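PDB 3U52: phenol hydroxylase component phN from Pseudomonas stutzeri, which probably forms the diiron-containing hydroxylase subunit of a multicomponent phenol hydroxylase, which uses dioxygen to hydroxylate phenol and related aromatics. Local coordinates for residues 215-220 / 284-289; 207-212 / 274-279. One frame throughout, in Å; residues are numbered along the deposited sequence.

Contact 1: residues 215-220 / 284-289; sequences AYNGDM and LPNKVM
Asn217 reaches across to the backbone of Asn286 and pairs with it twice. From CB the chain turns so that CG lies beside the backbone N and anti to the carbonyl carbon (chi1 -69°), which puts Asn217 CG 3.7 Å from Asn286 N. At the tip, OD1 accepts the N-H of Asn286 on a lone pair, with Asn217 OD1 and Asn286 N 2.8 Å apart, while the ring carbon CD of Pro285 brushes the same oxygen. The other branch, Asn217 ND2, donates to Asn286 O at 2.9 Å, nearly straight (172°) and within the amide plane. Asn286 returns the grip: Asn286 ND2 gives a hydrogen bond to Tyr216 O, 2.8 Å away. Beside this polar cluster, Val288 CG2 sits 4.2 Å above the Tyr216 ring plane, offset toward the rim. Bonds to Gly213 O (from ND2) and Ser89 OG (at OD1) further hold the buried amide. An alanine in place of Asn217 is likely to leave the N-H and C=O of Asn286 without these two mates, weakening the link between helix end and loop. Using both amide branches like a peptide edge, the side chain ties the end of helix 187-216 to the loop following helix 254-283, and no formal charge is needed.

Contact 2: residues 207-212 / 274-279; sequences FVPFMS and SLVSMM
Met279 turns its CG anti to the backbone N (chi1 -171°) and then bends at chi2 and chi3, which folds the thioether back over Phe210, whose own first torsion swings the ring toward helix 254-283. The methyl CE arrives over the ring centre: Met279 CE lies 3.9 Å from the Phe210 centroid and only 11° off the ring normal, the geometry of a CH-pi contact. Met279 SD follows over the same ring, at 4.6 Å from the Phe210 centroid, so the pair is also a Met-aromatic contact. Lower on the chain, Met279 CG meets the ring at Phe210 CE1, 3.8 Å away. The methyl is wedged against backbone as well, since Met279 CE approaches Pro209 O to 3.4 Å and also touches Pro209 CB.

Val276, one turn earlier, adds two methyl contacts. Its CG1 packs on Pro209, with Val276 CG1 and Pro209 CB 3.8 Å apart, and Val276 CG2 comes to Phe210 CE2 obliquely, at 4.1 Å. No hydrogen bond crosses the contact; four buried apolar side chains interlock instead. Segment 207-212 is kinked where the N of Pro209 lacks a bond to the preceding turn, as expected for a proline.

The axes approach to 10.2 Å at 33°, running in broadly the same direction, so helices 187-216 and 254-283 pack side by side. Phe210 also stands edge-to-face with Phe100, which lines a xenon pocket, and Met211 packs on helix 220-250. Met278 packs on helix 331-342.

In the fold
Contacts 1 and 2 join the same two parts of the chain at successive levels, their centres about 11 Å apart. Along the sequence 207-212 comes first, then 215-220, 274-279 and 284-289, so the segments alternate: helix 187-216 and its end meet helix 254-283 and the loop after it. They touch directly, Leu284 CD2 lying 3.7 Å from Met279 SD. Contact 2 is buried, its centre about 10 Å from the chain centre; contact 1 is partly buried, about 20 Å out. The pairing thus passes from apolar helix packing inside to hydrogen-bonded loop contacts further out. Helix 187-216 also carries the iron ligand Glu199, so contact 2 probably belongs to the helical surroundings of the diiron centre.

Contact 1: residues 215-220 / 284-289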
ATOM      1  N   ALA A 215     -12.509  10.795  -7.715  1.00 24.12           N
ATOM      2  CA  ALA A 215     -12.783   9.488  -8.326  1.00 25.07           C
ATOM      3  C   ALA A 215     -13.138   9.673  -9.795  1.00 25.82           C
ATOM      4  O   ALA A 215     -12.689   8.891 -10.591  1.00 27.63           O
ATOM      5  CB  ALA A 215     -13.893   8.745  -7.607  1.00 24.09           C
ATOM      6  N   TYR A 216     -13.878  10.725 -10.165  1.00 26.66           N
ATOM      7  CA  TYR A 216     -14.289  10.917 -11.578  1.00 26.54           C
ATOM      8  C   TYR A 216     -13.216  11.585 -12.442  1.00 25.26           C
ATOM      9  O   TYR A 216     -13.391  11.697 -13.657  1.00 25.17           O
ATOM     10  CB  TYR A 216     -15.569  11.725 -11.672  1.00 28.32           C
ATOM     11  CG  TYR A 216     -16.865  11.025 -11.272  1.00 31.84           C
ATOM     12  CD1 TYR A 216     -16.939  10.200 -10.161  1.00 31.94           C
ATOM     13  CD2 TYR A 216     -18.037  11.269 -11.995  1.00 37.48           C
ATOM     14  CE1 TYR A 216     -18.142   9.593  -9.798  1.00 34.97           C
ATOM     15  CE2 TYR A 216     -19.237  10.663 -11.649  1.00 40.14           C
ATOM     16  CZ  TYR A 216     -19.287   9.844 -10.542  1.00 37.62           C
ATOM     17  OH  TYR A 216     -20.504   9.253 -10.230  1.00 38.90           O
ATOM     18  N   ASN A 217     -12.140  12.058 -11.818  1.00 23.36           N
ATOM     19  CA  ASN A 217     -11.157  12.818 -12.512  1.00 23.34           C
ATOM     20  C   ASN A 217      -9.757  12.244 -12.423  1.00 24.11           C
ATOM     21  O   ASN A 217      -8.779  12.930 -12.731  1.00 24.19           O
ATOM     22  CB  ASN A 217     -11.220  14.298 -12.097  1.00 23.46           C
ATOM     23  CG  ASN A 217     -12.470  14.955 -12.583  1.00 23.22           C
ATOM     24  OD1 ASN A 217     -12.505  15.479 -13.700  1.00 24.39           O
ATOM     25  ND2 ASN A 217     -13.541  14.844 -11.813  1.00 22.63           N
ATOM     26  N   GLY A 218      -9.642  11.007 -11.948  1.00 24.66           N
ATOM     27  CA  GLY A 218      -8.386  10.261 -12.074  1.00 26.16           C
ATOM     28  C   GLY A 218      -7.345  10.540 -11.018  1.00 27.45           C
ATOM     29  O   GLY A 218      -6.124  10.216 -11.189  1.00 27.86           O
ATOM     30  N   ASP A 219      -7.798  11.110  -9.903  1.00 27.10           N
ATOM     31  CA  ASP A 219      -6.861  11.562  -8.864  1.00 27.28           C
ATOM     32  C   ASP A 219      -6.845  10.478  -7.775  1.00 27.78           C
ATOM     33  O   ASP A 219      -7.664  10.487  -6.838  1.00 27.44           O
ATOM     34  CB  ASP A 219      -7.303  12.933  -8.333  1.00 26.97           C
ATOM     35  CG  ASP A 219      -6.474  13.429  -7.141  1.00 28.32           C
ATOM     36  OD1 ASP A 219      -5.395  12.872  -6.836  1.00 30.29           O
ATOM     37  OD2 ASP A 219      -6.909  14.417  -6.506  1.00 29.25           O
ATOM     38  N   MET A 220      -5.933   9.523  -7.942  1.00 26.70           N
ATOM     39  CA  MET A 220      -5.858   8.374  -7.061  1.00 27.00           C
ATOM     40  C   MET A 220      -5.432   8.738  -5.653  1.00 25.95           C
ATOM     41  O   MET A 220      -5.931   8.142  -4.689  1.00 26.58           O
ATOM     42  CB  MET A 220      -4.900   7.344  -7.619  1.00 27.65           C
ATOM     43  CG  MET A 220      -4.769   6.106  -6.739  1.00 31.35           C
ATOM     44  SD  MET A 220      -3.533   4.938  -7.415  1.00 39.03           S
ATOM     45  CE  MET A 220      -4.235   4.609  -9.030  1.00 38.21           C
ATOM     46  N   LEU A 284     -14.257  20.968 -11.766  1.00 25.35           N
ATOM     47  CA  LEU A 284     -14.088  19.553 -12.132  1.00 24.80           C
ATOM     48  C   LEU A 284     -14.365  19.328 -13.634  1.00 24.88           C
ATOM     49  O   LEU A 284     -15.474  19.606 -14.088  1.00 25.05           O
ATOM     50  CB  LEU A 284     -14.999  18.652 -11.277  1.00 23.66           C
ATOM     51  CG  LEU A 284     -14.895  18.743  -9.744  1.00 23.77           C
ATOM     52  CD1 LEU A 284     -15.994  17.912  -9.088  1.00 22.98           C
ATOM     53  CD2 LEU A 284     -13.501  18.311  -9.249  1.00 20.99           C
ATOM     54  N   PRO A 285     -13.340  18.882 -14.409  1.00 25.22           N
ATOM     55  CA  PRO A 285     -13.550  18.548 -15.825  1.00 24.34           C
ATOM     56  C   PRO A 285     -14.665  17.515 -16.046  1.00 24.24           C
ATOM     57  O   PRO A 285     -15.565  17.761 -16.879  1.00 23.12           O
ATOM     58  CB  PRO A 285     -12.169  18.021 -16.274  1.00 23.76           C
ATOM     59  CG  PRO A 285     -11.199  18.786 -15.410  1.00 23.87           C
ATOM     60  CD  PRO A 285     -11.893  18.822 -14.046  1.00 24.13           C
ATOM     61  N   ASN A 286     -14.615  16.394 -15.299  1.00 23.18           N
ATOM     62  CA  ASN A 286     -15.742  15.443 -15.241  1.00 23.67           C
ATOM     63  C   ASN A 286     -16.604  15.700 -14.026  1.00 23.19           C
ATOM     64  O   ASN A 286     -16.093  15.650 -12.894  1.00 22.35           O
ATOM     65  CB  ASN A 286     -15.271  13.966 -15.285  1.00 23.11           C
ATOM     66  CG  ASN A 286     -14.306  13.714 -16.434  1.00 25.43           C
ATOM     67  OD1 ASN A 286     -14.527  14.211 -17.541  1.00 28.47           O
ATOM     68  ND2 ASN A 286     -13.233  12.987 -16.184  1.00 19.90           N
ATOM     69  N   LYS A 287     -17.908  15.931 -14.271  1.00 22.97           N
ATOM     70  CA  LYS A 287     -18.849  16.360 -13.245  1.00 24.68           C
ATOM     71  C   LYS A 287     -19.384  15.160 -12.478  1.00 25.76           C
ATOM     72  O   LYS A 287     -19.606  14.097 -13.066  1.00 26.99           O
ATOM     73  CB  LYS A 287     -20.056  17.115 -13.853  1.00 24.08           C
ATOM     74  CG  LYS A 287     -19.739  18.240 -14.850  1.00 23.12           C
ATOM     75  CD  LYS A 287     -18.969  19.450 -14.219  1.00 23.04           C
ATOM     76  CE  LYS A 287     -18.487  20.410 -15.332  1.00 20.55           C
ATOM     77  NZ  LYS A 287     -17.565  21.491 -14.753  1.00 25.81           N
ATOM     78  N   VAL A 288     -19.602  15.336 -11.181  1.00 26.25           N
ATOM     79  CA  VAL A 288     -20.211  14.305 -10.323  1.00 27.86           C
ATOM     80  C   VAL A 288     -21.737  14.530 -10.286  1.00 28.28           C
ATOM     81  O   VAL A 288     -22.540  13.670 -10.667  1.00 29.29           O
ATOM     82  CB  VAL A 288     -19.643  14.342  -8.863  1.00 28.32           C
ATOM     83  CG1 VAL A 288     -20.215  13.159  -8.017  1.00 30.83           C
ATOM     84  CG2 VAL A 288     -18.136  14.277  -8.871  1.00 29.15           C
ATOM     85  N   MET A 289     -22.127  15.687  -9.804  1.00 26.47           N
ATOM     86  CA  MET A 289     -23.526  16.094  -9.728  1.00 25.69           C
ATOM     87  C   MET A 289     -23.456  17.609  -9.604  1.00 23.71           C
ATOM     88  O   MET A 289     -22.350  18.157  -9.452  1.00 24.52           O
ATOM     89  CB  MET A 289     -24.245  15.484  -8.529  1.00 26.85           C
ATOM     90  CG  MET A 289     -23.785  15.996  -7.175  1.00 30.92           C
ATOM     91  SD  MET A 289     -24.406  15.029  -5.761  1.00 37.82           S
ATOM     92  CE  MET A 289     -22.788  14.467  -5.208  1.00 38.27           C
TER

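Contact 2: residues 207-212 / 274-279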
ATOM      1  N   PHE A 207     -17.319  16.788   1.863  1.00 35.98           N
ATOM      2  CA  PHE A 207     -16.631  15.523   1.599  1.00 36.22           C
ATOM      3  C   PHE A 207     -16.969  14.896   0.252  1.00 35.69           C
ATOM      4  O   PHE A 207     -16.065  14.549  -0.515  1.00 34.84           O
ATOM      5  CB  PHE A 207     -16.992  14.523   2.716  1.00 36.67           C
ATOM      6  CG  PHE A 207     -16.133  13.271   2.754  1.00 38.11           C
ATOM      7  CD1 PHE A 207     -16.497  12.132   2.031  1.00 39.77           C
ATOM      8  CD2 PHE A 207     -14.985  13.227   3.555  1.00 39.42           C
ATOM      9  CE1 PHE A 207     -15.698  10.984   2.072  1.00 42.73           C
ATOM     10  CE2 PHE A 207     -14.180  12.088   3.604  1.00 41.10           C
ATOM     11  CZ  PHE A 207     -14.533  10.965   2.868  1.00 40.14           C
ATOM     12  N   VAL A 208     -18.258  14.672  -0.002  1.00 34.93           N
ATOM     13  CA  VAL A 208     -18.664  13.984  -1.236  1.00 34.68           C
ATOM     14  C   VAL A 208     -18.162  14.685  -2.545  1.00 34.42           C
ATOM     15  O   VAL A 208     -17.559  14.028  -3.401  1.00 34.74           O
ATOM     16  CB  VAL A 208     -20.180  13.670  -1.277  1.00 34.48           C
ATOM     17  CG1 VAL A 208     -20.493  12.803  -2.481  1.00 36.34           C
ATOM     18  CG2 VAL A 208     -20.654  12.925   0.038  1.00 32.95           C
ATOM     19  N   PRO A 209     -18.399  16.003  -2.707  1.00 34.04           N
ATOM     20  CA  PRO A 209     -17.864  16.663  -3.917  1.00 33.34           C
ATOM     21  C   PRO A 209     -16.357  16.547  -4.124  1.00 32.82           C
ATOM     22  O   PRO A 209     -15.926  16.350  -5.263  1.00 31.93           O
ATOM     23  CB  PRO A 209     -18.237  18.141  -3.710  1.00 33.51           C
ATOM     24  CG  PRO A 209     -19.470  18.087  -2.836  1.00 34.22           C
ATOM     25  CD  PRO A 209     -19.174  16.956  -1.880  1.00 34.22           C
ATOM     26  N   PHE A 210     -15.560  16.691  -3.061  1.00 32.13           N
ATOM     27  CA  PHE A 210     -14.102  16.648  -3.226  1.00 31.64           C
ATOM     28  C   PHE A 210     -13.636  15.236  -3.541  1.00 31.57           C
ATOM     29  O   PHE A 210     -12.835  15.046  -4.473  1.00 30.90           O
ATOM     30  CB  PHE A 210     -13.319  17.226  -2.026  1.00 32.20           C
ATOM     31  CG  PHE A 210     -13.090  18.731  -2.107  1.00 33.09           C
ATOM     32  CD1 PHE A 210     -12.116  19.268  -2.988  1.00 33.94           C
ATOM     33  CD2 PHE A 210     -13.862  19.624  -1.323  1.00 30.25           C
ATOM     34  CE1 PHE A 210     -11.905  20.678  -3.077  1.00 32.44           C
ATOM     35  CE2 PHE A 210     -13.667  21.026  -1.391  1.00 32.47           C
ATOM     36  CZ  PHE A 210     -12.666  21.571  -2.290  1.00 32.20           C
ATOM     37  N   MET A 211     -14.153  14.261  -2.786  1.00 30.24           N
ATOM     38  CA  MET A 211     -13.689  12.889  -2.886  1.00 29.54           C
ATOM     39  C   MET A 211     -14.283  12.173  -4.101  1.00 28.85           C
ATOM     40  O   MET A 211     -13.585  11.446  -4.773  1.00 27.21           O
ATOM     41  CB  MET A 211     -13.941  12.149  -1.568  1.00 30.26           C
ATOM     42  CG  MET A 211     -13.383  12.925  -0.317  1.00 30.43           C
ATOM     43  SD  MET A 211     -11.588  13.191  -0.382  1.00 37.18           S
ATOM     44  CE  MET A 211     -11.348  14.592   0.640  1.00 29.94           C
ATOM     45  N   SER A 212     -15.552  12.397  -4.432  1.00 28.52           N
ATOM     46  CA  SER A 212     -16.043  11.760  -5.643  1.00 29.39           C
ATOM     47  C   SER A 212     -15.580  12.504  -6.904  1.00 28.53           C
ATOM     48  O   SER A 212     -15.350  11.864  -7.934  1.00 28.17           O
ATOM     49  CB  SER A 212     -17.540  11.450  -5.590  1.00 30.20           C
ATOM     50  OG  SER A 212     -18.270  12.620  -5.818  1.00 35.66           O
ATOM     51  N   SER A 274     -20.387  27.757  -0.051  1.00 28.52           N
ATOM     52  CA  SER A 274     -20.446  28.416  -1.345  1.00 29.45           C
ATOM     53  C   SER A 274     -19.133  28.219  -2.156  1.00 29.16           C
ATOM     54  O   SER A 274     -19.188  28.067  -3.361  1.00 29.44           O
ATOM     55  CB  SER A 274     -20.879  29.883  -1.215  1.00 30.22           C
ATOM     56  OG  SER A 274     -19.837  30.770  -0.822  1.00 30.98           O
ATOM     57  N   LEU A 275     -17.977  28.143  -1.493  1.00 28.80           N
ATOM     58  CA  LEU A 275     -16.725  27.789  -2.142  1.00 27.04           C
ATOM     59  C   LEU A 275     -16.704  26.405  -2.812  1.00 26.61           C
ATOM     60  O   LEU A 275     -16.066  26.239  -3.867  1.00 26.45           O
ATOM     61  CB  LEU A 275     -15.584  27.840  -1.124  1.00 28.50           C
ATOM     62  CG  LEU A 275     -15.147  29.214  -0.647  1.00 31.40           C
ATOM     63  CD1 LEU A 275     -14.023  29.038   0.419  1.00 37.28           C
ATOM     64  CD2 LEU A 275     -14.707  30.080  -1.838  1.00 34.35           C
ATOM     65  N   VAL A 276     -17.356  25.415  -2.185  1.00 25.33           N
ATOM     66  CA  VAL A 276     -17.506  24.059  -2.735  1.00 25.25           C
ATOM     67  C   VAL A 276     -18.503  24.007  -3.909  1.00 24.01           C
ATOM     68  O   VAL A 276     -18.270  23.265  -4.860  1.00 23.18           O
ATOM     69  CB  VAL A 276     -17.923  23.004  -1.668  1.00 25.25           C
ATOM     70  CG1 VAL A 276     -17.783  21.579  -2.223  1.00 27.21           C
ATOM     71  CG2 VAL A 276     -17.069  23.111  -0.441  1.00 27.02           C
ATOM     72  N   SER A 277     -19.585  24.798  -3.852  1.00 22.50           N
ATOM     73  CA  SER A 277     -20.519  24.852  -4.960  1.00 22.84           C
ATOM     74  C   SER A 277     -19.833  25.213  -6.258  1.00 21.42           C
ATOM     75  O   SER A 277     -20.077  24.608  -7.300  1.00 20.06           O
ATOM     76  CB  SER A 277     -21.693  25.817  -4.694  1.00 22.04           C
ATOM     77  OG  SER A 277     -21.271  27.137  -4.866  1.00 29.58           O
ATOM     78  N   MET A 278     -18.965  26.215  -6.189  1.00 22.15           N
ATOM     79  CA  MET A 278     -18.182  26.665  -7.344  1.00 21.98           C
ATOM     80  C   MET A 278     -17.182  25.578  -7.845  1.00 22.25           C
ATOM     81  O   MET A 278     -17.001  25.368  -9.049  1.00 21.41           O
ATOM     82  CB  MET A 278     -17.428  27.938  -6.929  1.00 23.45           C
ATOM     83  CG  MET A 278     -16.508  28.435  -7.943  1.00 27.30           C
ATOM     84  SD  MET A 278     -15.602  29.861  -7.302  1.00 31.90           S
ATOM     85  CE  MET A 278     -14.374  28.972  -6.273  1.00 33.66           C
ATOM     86  N   MET A 279     -16.495  24.936  -6.914  1.00 21.75           N
ATOM     87  CA  MET A 279     -15.569  23.830  -7.224  1.00 22.57           C
ATOM     88  C   MET A 279     -16.223  22.719  -8.024  1.00 22.82           C
ATOM     89  O   MET A 279     -15.721  22.295  -9.094  1.00 21.39           O
ATOM     90  CB  MET A 279     -15.036  23.275  -5.888  1.00 23.18           C
ATOM     91  CG  MET A 279     -13.900  22.256  -5.947  1.00 24.71           C
ATOM     92  SD  MET A 279     -14.369  20.601  -6.490  1.00 30.91           S
ATOM     93  CE  MET A 279     -15.267  19.726  -5.262  1.00 14.03           C
TER